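Local coordinates for hypothetical protein yfcE (Escherichia coli, PDB 1SU1), which is of unknown function but belongs to the calcineurin-like phosphoesterase superfamily and binds zinc ions, at residues L38-R43 / G169-P174; H153-E158 / G176-S181. One frame throughout, in Å; residues are numbered along the deposited sequence.

How the contacts relate
Contact 1 is buried and contact 2 lies at the surface, yet both involve the same long loop between strands 163-167 and 181-186. In contact 1 an early part of that loop meets the first turn of helix 38-51; in contact 2 a later part faces the chain that leads into strand 156-160. Contact 1 is small and mainly apolar, with serine hydroxyls tying the loop to the metal-binding region, whereas contact 2 lays a proline against an asparagine amide and follows a zinc ligand, H153, that does not touch 176-181. The two contacts touch: S170 O and S181 N are 3.0 Å apart, a probable hydrogen bond, and a weak hydrogen bond probably joins I173 O and H153 ND1.

Contact 1: residues L38-R43 / G169-P174; sequences LPATER and GSVSIP
The first turn of helix 38-51 meets the loop 169-174 at essentially one point, A40 against V171, whose CA atoms are 5.9 Å apart. The A40 methyl points at the loop and does most of the touching. Its CB comes within 3.2 Å of V171 O, a tight approach of a methyl to a carbonyl oxygen, and lies 3.8 Å from V171 CG2. The valine is turned with CG1 anti to its carbonyl carbon (chi1 -67°), which leaves CG2 as the branch facing the helix. S172 contributes at the margin, its CB 4.2 Å from A40 CB. With a side chain as short as that of A40, the helix turn and the loop backbone can come this near to each other.

The loop keeps its shape through polar bonds of its own. S170 OG accepts from the backbone N of S172 at 3.1 Å and from I173 N at 2.9 Å, the latter nearly straight at 170°. Together these make an ST turn and an ST motif, and the same hydroxyl is also bonded to D33 O, so that three bonds grip it. S172 OG is hydrogen-bonded chiefly to I34 O, with D33 O as a second acceptor sharing the proton, and V171 pairs with S32 through the backbone. On the helix, T41 packs on V80 and L84, which places helix 77-85 against another face of the same turn.

The segment between strand 27-31 and helix 38-51 carries the zinc ligands D33 and H35, in the Asp-X-His motif of the calcineurin-like phosphoesterases. Loop 169-174 thus lies against both this metal-binding segment and the start of helix 38-51, the helix of the beta-alpha-beta crossover from strand 27-31 to strand 55-58.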
loop_
_atom_site.group_PDB
_atom_site.type_symbol
_atom_site.label_atom_id
_atom_site.label_comp_id
_atom_site.label_asym_id
_atom_site.label_seq_id
_atom_site.Cartn_x
_atom_site.Cartn_y
_atom_site.Cartn_z
ATOM N N LEU A 38 21.563 19.318 -0.540
ATOM C CA LEU A 38 21.153 20.710 -0.749
ATOM C C LEU A 38 21.834 21.382 -1.960
ATOM O O LEU A 38 21.186 22.107 -2.718
ATOM C CB LEU A 38 21.408 21.534 0.521
ATOM C CG LEU A 38 21.124 23.040 0.444
ATOM C CD1 LEU A 38 19.704 23.284 -0.064
ATOM C CD2 LEU A 38 21.313 23.661 1.816
ATOM N N PRO A 39 23.146 21.150 -2.161
ATOM C CA PRO A 39 23.823 21.776 -3.311
ATOM C C PRO A 39 23.206 21.327 -4.641
ATOM O O PRO A 39 22.926 22.147 -5.521
ATOM C CB PRO A 39 25.280 21.315 -3.167
ATOM C CG PRO A 39 25.422 21.114 -1.681
ATOM C CD PRO A 39 24.115 20.445 -1.304
ATOM N N ALA A 40 23.002 20.021 -4.791
ATOM C CA ALA A 40 22.401 19.507 -6.015
ATOM C C ALA A 40 21.028 20.145 -6.215
ATOM O O ALA A 40 20.668 20.520 -7.323
ATOM C CB ALA A 40 22.286 17.989 -5.943
ATOM N N THR A 41 20.278 20.299 -5.125
ATOM C CA THR A 41 18.938 20.892 -5.179
ATOM C C THR A 41 18.931 22.354 -5.624
ATOM O O THR A 41 18.118 22.765 -6.460
ATOM C CB THR A 41 18.236 20.814 -3.799
ATOM O OG1 THR A 41 18.149 19.446 -3.394
ATOM C CG2 THR A 41 16.845 21.414 -3.858
ATOM N N GLU A 42 19.820 23.160 -5.057
ATOM C CA GLU A 42 19.856 24.566 -5.447
ATOM C C GLU A 42 20.241 24.729 -6.913
ATOM O O GLU A 42 19.687 25.570 -7.610
ATOM C CB GLU A 42 20.774 25.347 -4.498
ATOM C CG GLU A 42 20.029 25.641 -3.194
ATOM C CD GLU A 42 20.899 26.174 -2.076
ATOM O OE1 GLU A 42 22.115 25.897 -2.075
ATOM O OE2 GLU A 42 20.350 26.852 -1.178
ATOM N N ARG A 43 21.144 23.886 -7.390
ATOM C CA ARG A 43 21.574 23.928 -8.782
ATOM C C ARG A 43 20.434 23.490 -9.711
ATOM O O ARG A 43 20.167 24.141 -10.737
ATOM C CB ARG A 43 22.799 23.027 -8.961
ATOM C CG ARG A 43 23.299 22.867 -10.400
ATOM C CD ARG A 43 23.786 24.173 -11.030
ATOM N NE ARG A 43 24.527 23.879 -12.257
ATOM C CZ ARG A 43 24.814 24.763 -13.213
ATOM N NH1 ARG A 43 24.418 26.027 -13.102
ATOM N NH2 ARG A 43 25.503 24.379 -14.286
ATOM N N GLY A 169 20.110 9.668 -14.242
ATOM C CA GLY A 169 21.202 9.399 -13.332
ATOM C C GLY A 169 20.864 10.140 -12.054
ATOM O O GLY A 169 19.763 10.698 -11.940
ATOM N N SER A 170 21.794 10.174 -11.100
ATOM C CA SER A 170 21.570 10.878 -9.828
ATOM C C SER A 170 22.201 12.271 -9.847
ATOM O O SER A 170 23.298 12.447 -10.381
ATOM C CB SER A 170 22.189 10.097 -8.662
ATOM O OG SER A 170 22.064 10.817 -7.441
ATOM N N VAL A 171 21.523 13.252 -9.258
ATOM C CA VAL A 171 22.053 14.606 -9.205
ATOM C C VAL A 171 23.009 14.735 -8.025
ATOM O O VAL A 171 23.623 15.776 -7.848
ATOM C CB VAL A 171 20.945 15.671 -9.006
ATOM C CG1 VAL A 171 20.037 15.738 -10.219
ATOM C CG2 VAL A 171 20.145 15.356 -7.753
ATOM N N SER A 172 23.138 13.683 -7.219
ATOM C CA SER A 172 24.003 13.769 -6.053
ATOM C C SER A 172 24.960 12.615 -5.785
ATOM O O SER A 172 26.007 12.822 -5.166
ATOM C CB SER A 172 23.154 14.014 -4.803
ATOM O OG SER A 172 22.526 12.825 -4.361
ATOM N N ILE A 173 24.623 11.407 -6.230
ATOM C CA ILE A 173 25.509 10.270 -5.995
ATOM C C ILE A 173 25.657 9.378 -7.224
ATOM O O ILE A 173 25.300 8.194 -7.197
ATOM C CB ILE A 173 25.011 9.376 -4.846
ATOM C CG1 ILE A 173 24.379 10.220 -3.745
ATOM C CG2 ILE A 173 26.177 8.591 -4.270
ATOM C CD1 ILE A 173 23.742 9.397 -2.641
ATOM N N PRO A 174 26.201 9.928 -8.317
ATOM C CA PRO A 174 26.366 9.120 -9.529
ATOM C C PRO A 174 27.270 7.915 -9.305
ATOM O O PRO A 174 28.143 7.937 -8.432
ATOM C CB PRO A 174 26.960 10.116 -10.521
ATOM C CG PRO A 174 27.790 11.006 -9.629
ATOM C CD PRO A 174 26.846 11.246 -8.470
#

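Contact 2: residues H153-E158 / G176-S181; sequences HLPVAE and GGNPAS. With ZN (zinc ion), chain F.
Residues L154 and P155, on the way into strand 156-160, face the loop 176-181 with backbones well separated: the CA atoms of L154 and G176 are 6.9 Å apart, those of P155 and S181 7.9 Å. Side chains bridge the gap, chiefly the P155 ring and the N178 amide, which approach from opposite directions. The CG-CD bond of the proline lies over the flat side of the amide and runs nearly parallel to the line from OD1 to ND2. P155 CG is therefore 3.8 Å from N178 OD1, while P155 CD is 3.8 Å from N178 ND2. A chi2 of -85° turns the amide so that this flat side is presented to the ring. Its rotation is further fixed by a hydrogen bond from ND2 to the backbone oxygen of K175, just before the loop segment.

H153 just before L154 is the last residue of the Gly-His-Thr-His motif of the calcineurin-like phosphoesterases, and H151 of the same motif belongs to the other zinc site. NE2 of H153 binds its zinc at 2.2 Å; D33 and H35 are further ligands of that ion. CE1 and CD2 of the same imidazole lie at similar distances from the zinc, which puts the ion roughly straight ahead of NE2. A backbone hydrogen bond joins H153 to K175.

L154 comes across the asparagine at about a right angle. Its CD2 methyl carries the contact, 3.9 Å from G176 N and 4.1 Å from N178 ND2. G176 and G177 both have positive phi, and the chain turns there at the exposed end of the contact. P155 also packs on V192 of strand 189-194, which the side chain of S181 touches as well, while S181 OG is hydrogen-bonded to P168 O.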
loop_
_atom_site.group_PDB
_atom_site.type_symbol
_atom_site.label_atom_id
_atom_site.label_comp_id
_atom_site.label_asym_id
_atom_site.label_seq_id
_atom_site.Cartn_x
_atom_site.Cartn_y
_atom_site.Cartn_z
ATOM N N HIS A 153 21.124 5.129 -10.397
ATOM C CA HIS A 153 22.151 6.169 -10.355
ATOM C C HIS A 153 23.101 5.998 -11.545
ATOM O O HIS A 153 24.257 6.410 -11.475
ATOM C CB HIS A 153 22.971 6.109 -9.059
ATOM C CG HIS A 153 22.162 6.282 -7.814
ATOM N ND1 HIS A 153 22.739 6.501 -6.581
ATOM C CD2 HIS A 153 20.827 6.229 -7.600
ATOM C CE1 HIS A 153 21.794 6.573 -5.663
ATOM N NE2 HIS A 153 20.625 6.411 -6.255
ATOM N N LEU A 154 22.620 5.357 -12.611
ATOM C CA LEU A 154 23.410 5.158 -13.816
ATOM C C LEU A 154 22.626 5.748 -14.980
ATOM O O LEU A 154 21.528 5.298 -15.290
ATOM C CB LEU A 154 23.697 3.670 -14.050
ATOM C CG LEU A 154 24.700 2.999 -13.094
ATOM C CD1 LEU A 154 24.869 1.526 -13.456
ATOM C CD2 LEU A 154 26.051 3.706 -13.177
ATOM N N PRO A 155 23.188 6.775 -15.645
ATOM C CA PRO A 155 22.522 7.429 -16.777
ATOM C C PRO A 155 22.343 6.526 -17.991
ATOM O O PRO A 155 23.230 5.744 -18.329
ATOM C CB PRO A 155 23.442 8.607 -17.071
ATOM C CG PRO A 155 24.794 7.987 -16.852
ATOM C CD PRO A 155 24.590 7.223 -15.543
ATOM N N VAL A 156 21.191 6.635 -18.641
ATOM C CA VAL A 156 20.922 5.835 -19.818
ATOM C C VAL A 156 20.081 6.644 -20.790
ATOM O O VAL A 156 19.251 7.456 -20.384
ATOM C CB VAL A 156 20.162 4.514 -19.450
ATOM C CG1 VAL A 156 19.826 3.729 -20.707
ATOM C CG2 VAL A 156 21.013 3.661 -18.516
ATOM N N ALA A 157 20.308 6.427 -22.079
ATOM C CA ALA A 157 19.545 7.110 -23.120
ATOM C C ALA A 157 19.783 6.285 -24.371
ATOM O O ALA A 157 20.777 6.476 -25.074
ATOM C CB ALA A 157 20.049 8.544 -23.316
ATOM N N GLU A 158 18.883 5.346 -24.637
ATOM C CA GLU A 158 19.047 4.481 -25.791
ATOM C C GLU A 158 17.803 3.659 -26.083
ATOM O O GLU A 158 16.910 3.530 -25.247
ATOM C CB GLU A 158 20.213 3.521 -25.550
ATOM C CG GLU A 158 19.967 2.545 -24.413
ATOM C CD GLU A 158 21.131 1.597 -24.179
ATOM O OE1 GLU A 158 21.674 1.060 -25.169
ATOM O OE2 GLU A 158 21.497 1.378 -23.003
ATOM N N GLY A 176 29.439 4.473 -11.417
ATOM C CA GLY A 176 30.134 4.178 -12.658
ATOM C C GLY A 176 31.075 5.261 -13.159
ATOM O O GLY A 176 31.376 5.323 -14.353
ATOM N N GLY A 177 31.535 6.122 -12.257
ATOM C CA GLY A 177 32.444 7.182 -12.649
ATOM C C GLY A 177 31.825 8.327 -13.431
ATOM O O GLY A 177 32.547 9.157 -13.979
ATOM N N ASN A 178 30.498 8.384 -13.482
ATOM C CA ASN A 178 29.803 9.450 -14.205
ATOM C C ASN A 178 29.657 10.704 -13.354
ATOM O O ASN A 178 29.754 10.651 -12.130
ATOM C CB ASN A 178 28.397 8.997 -14.614
ATOM C CG ASN A 178 28.411 7.796 -15.518
ATOM O OD1 ASN A 178 28.547 7.923 -16.732
ATOM N ND2 ASN A 178 28.279 6.613 -14.928
ATOM N N PRO A 179 29.413 11.853 -14.000
ATOM C CA PRO A 179 29.239 13.131 -13.299
ATOM C C PRO A 179 27.807 13.206 -12.772
ATOM O O PRO A 179 26.927 12.511 -13.274
ATOM C CB PRO A 179 29.447 14.180 -14.398
ATOM C CG PRO A 179 30.134 13.436 -15.510
ATOM C CD PRO A 179 29.536 12.065 -15.452
ATOM N N ALA A 180 27.575 14.055 -11.775
ATOM C CA ALA A 180 26.232 14.238 -11.247
ATOM C C ALA A 180 25.444 14.742 -12.456
ATOM O O ALA A 180 25.966 15.562 -13.230
ATOM C CB ALA A 180 26.238 15.282 -10.142
ATOM N N SER A 181 24.206 14.273 -12.630
ATOM C CA SER A 181 23.413 14.680 -13.797
ATOM C C SER A 181 21.910 14.902 -13.609
ATOM O O SER A 181 21.345 14.592 -12.566
ATOM C CB SER A 181 23.619 13.659 -14.923
ATOM O OG SER A 181 23.502 12.323 -14.435
HETATM ZN ZN ZN F . 18.717 6.555 -5.149
#